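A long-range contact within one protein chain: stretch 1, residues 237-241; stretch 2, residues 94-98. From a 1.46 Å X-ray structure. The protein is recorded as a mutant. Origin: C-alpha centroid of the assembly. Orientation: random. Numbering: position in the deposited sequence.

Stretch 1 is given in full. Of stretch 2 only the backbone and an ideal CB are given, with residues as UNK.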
# COMPACT_ATOMS: atom_id res chain seq x y z
N TYR B 237 3.47 -7.34 12.49
CA TYR B 237 3.42 -8.21 13.66
C TYR B 237 4.82 -8.64 14.06
O TYR B 237 5.76 -8.62 13.26
CB TYR B 237 2.52 -9.43 13.46
CG TYR B 237 2.91 -10.38 12.33
CD1 TYR B 237 2.43 -10.18 11.03
CD2 TYR B 237 3.71 -11.48 12.58
CE1 TYR B 237 2.76 -11.08 10.02
CE2 TYR B 237 4.03 -12.38 11.58
CZ TYR B 237 3.55 -12.17 10.30
OH TYR B 237 3.87 -13.05 9.28
N PHE B 238 4.94 -9.04 15.33
CA PHE B 238 6.21 -9.48 15.90
C PHE B 238 6.37 -11.00 15.85
O PHE B 238 5.41 -11.75 16.05
CB PHE B 238 6.28 -9.10 17.38
CG PHE B 238 6.46 -7.63 17.65
CD1 PHE B 238 7.55 -6.93 17.14
CD2 PHE B 238 5.57 -6.96 18.48
CE1 PHE B 238 7.71 -5.58 17.42
CE2 PHE B 238 5.74 -5.63 18.78
CZ PHE B 238 6.81 -4.93 18.25
N LYS B 239 7.62 -11.44 15.66
CA LYS B 239 8.01 -12.82 15.89
C LYS B 239 9.33 -12.84 16.64
O LYS B 239 10.16 -11.93 16.51
CB LYS B 239 8.20 -13.60 14.59
CG LYS B 239 6.90 -13.74 13.81
CD LYS B 239 6.97 -14.80 12.73
CE LYS B 239 7.78 -14.33 11.53
NZ LYS B 239 7.81 -15.41 10.50
N ALA B 240 9.53 -13.91 17.40
CA ALA B 240 10.76 -14.12 18.16
C ALA B 240 11.05 -15.61 18.22
O ALA B 240 10.13 -16.41 18.42
CB ALA B 240 10.65 -13.54 19.57
N GLY B 241 12.32 -15.97 18.07
CA GLY B 241 12.73 -17.36 18.18
C GLY B 241 13.99 -17.56 17.38
O GLY B 241 14.95 -16.79 17.55
N UNK B 94 1.39 2.27 20.09
CA UNK B 94 2.80 1.89 20.09
C UNK B 94 2.89 0.45 20.59
O UNK B 94 2.24 0.10 21.58
CB UNK B 94 3.64 2.83 20.96
N UNK B 95 3.68 -0.37 19.90
CA UNK B 95 3.77 -1.80 20.16
C UNK B 95 5.22 -2.16 20.42
O UNK B 95 6.09 -1.81 19.61
CB UNK B 95 3.21 -2.61 18.99
N UNK B 96 5.49 -2.82 21.54
CA UNK B 96 6.85 -3.06 21.98
C UNK B 96 7.11 -4.53 22.23
O UNK B 96 6.33 -5.21 22.90
CB UNK B 96 7.15 -2.26 23.25
N UNK B 97 8.21 -5.03 21.67
CA UNK B 97 8.70 -6.37 21.93
C UNK B 97 10.03 -6.20 22.65
O UNK B 97 10.93 -5.51 22.15
CB UNK B 97 8.84 -7.19 20.65
N UNK B 98 10.13 -6.80 23.81
CA UNK B 98 11.33 -6.72 24.62
C UNK B 98 11.90 -8.08 24.86
O UNK B 98 11.22 -8.94 25.30
CB UNK B 98 11.04 -6.03 25.95

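The two strands run almost exactly parallel, 2° between their N-to-C directions, but their axes come no nearer than 8.7 Å and no hydrogen bond joins them. The contact is made by side chains reaching across, and the Phe238 ring also lies against the backbone of the second strand. Each position there can be judged by whether its CA-to-CB bond enters the space around Phe238 and Ala240.

Position 94 has extended angles (-126/135), and its ideal CB finds nothing of stretch 1 within 5.5 Å. Stretch 1 sets no preference here. The residue is Leu94, which makes no contact with the other strand.

At position 95 the CA-to-CB bond points toward stretch 1, and the ideal CB lies 3.9 Å from Phe238 CE2. With an aromatic carbon so close, the start of the side chain lies in apolar surroundings, which a CB followed by further carbon suits. A small residue would fit, as would a longer aliphatic or aromatic one able to turn aside; the angles (-125/127) suit any of these, beta-branched residues included. The deposited residue is Tyr95. Tyr95 CB packs 4.0 Å from Phe238 CE2, while chi1 of -58° (m) leads the ring away from stretch 1, and its hydroxyl is hydrogen-bonded elsewhere in the structure. The backbone comes closer still: Tyr95 O is 3.5 Å from Phe238 CZ, at the edge of the ring and near its plane.

Position 96 points away, in keeping with strand alternation, and its ideal CB has no neighbour from stretch 1 within 5.5 Å. Polar or beta-branched residues would be as acceptable as others. It is Thr96, whose main-chain C lies 3.9 Å from Phe238 CE2.

Position 97 is the most constrained. CA-to-CB points toward stretch 1, its CA is 7.2 Å from Phe238 CA, and the ideal CB sits 3.7 Å from Phe238 CD1. The visible surroundings are a phenyl face and, farther along the strand, the methyl of Ala240, with no side-chain charge or polar group directed here. Leucine, isoleucine, valine or methionine would suit; alanine would still meet the ring but reach less far toward Ala240. The deposited residue is Leu97, with chi1 t and chi2 p. Leu97 CB stands 3.6 Å from the centroid of the Phe238 ring and 6° off the normal, a CH-pi contact over the face. Leu97 CD2 extends the packing, 4.5 Å from Ala240 CB and 4.1 Å from Lys239 O.

Position 98 is likewise free of stretch 1 within 5.5 Å. It is Ser98, hydrogen-bonded elsewhere in the structure.

Stretch 2 (94-98) LYTLS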
# COMPACT_ATOMS: atom_id res chain seq x y z
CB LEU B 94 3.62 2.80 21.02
CG LEU B 94 3.54 4.30 20.77
CD1 LEU B 94 4.40 5.07 21.77
CD2 LEU B 94 3.96 4.62 19.35
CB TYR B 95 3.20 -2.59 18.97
CG TYR B 95 1.77 -2.18 18.72
CD1 TYR B 95 1.46 -1.12 17.88
CD2 TYR B 95 0.72 -2.80 19.39
CE1 TYR B 95 0.16 -0.71 17.68
CE2 TYR B 95 -0.59 -2.40 19.20
CZ TYR B 95 -0.86 -1.35 18.35
OH TYR B 95 -2.16 -0.93 18.13
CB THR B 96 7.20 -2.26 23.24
OG1 THR B 96 7.04 -0.86 22.98
CG2 THR B 96 8.65 -2.53 23.66
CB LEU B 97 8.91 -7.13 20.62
CG LEU B 97 9.24 -8.61 20.77
CD1 LEU B 97 7.97 -9.37 21.20
CD2 LEU B 97 9.83 -9.16 19.46
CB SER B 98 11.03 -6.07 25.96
OG SER B 98 10.47 -4.83 25.83
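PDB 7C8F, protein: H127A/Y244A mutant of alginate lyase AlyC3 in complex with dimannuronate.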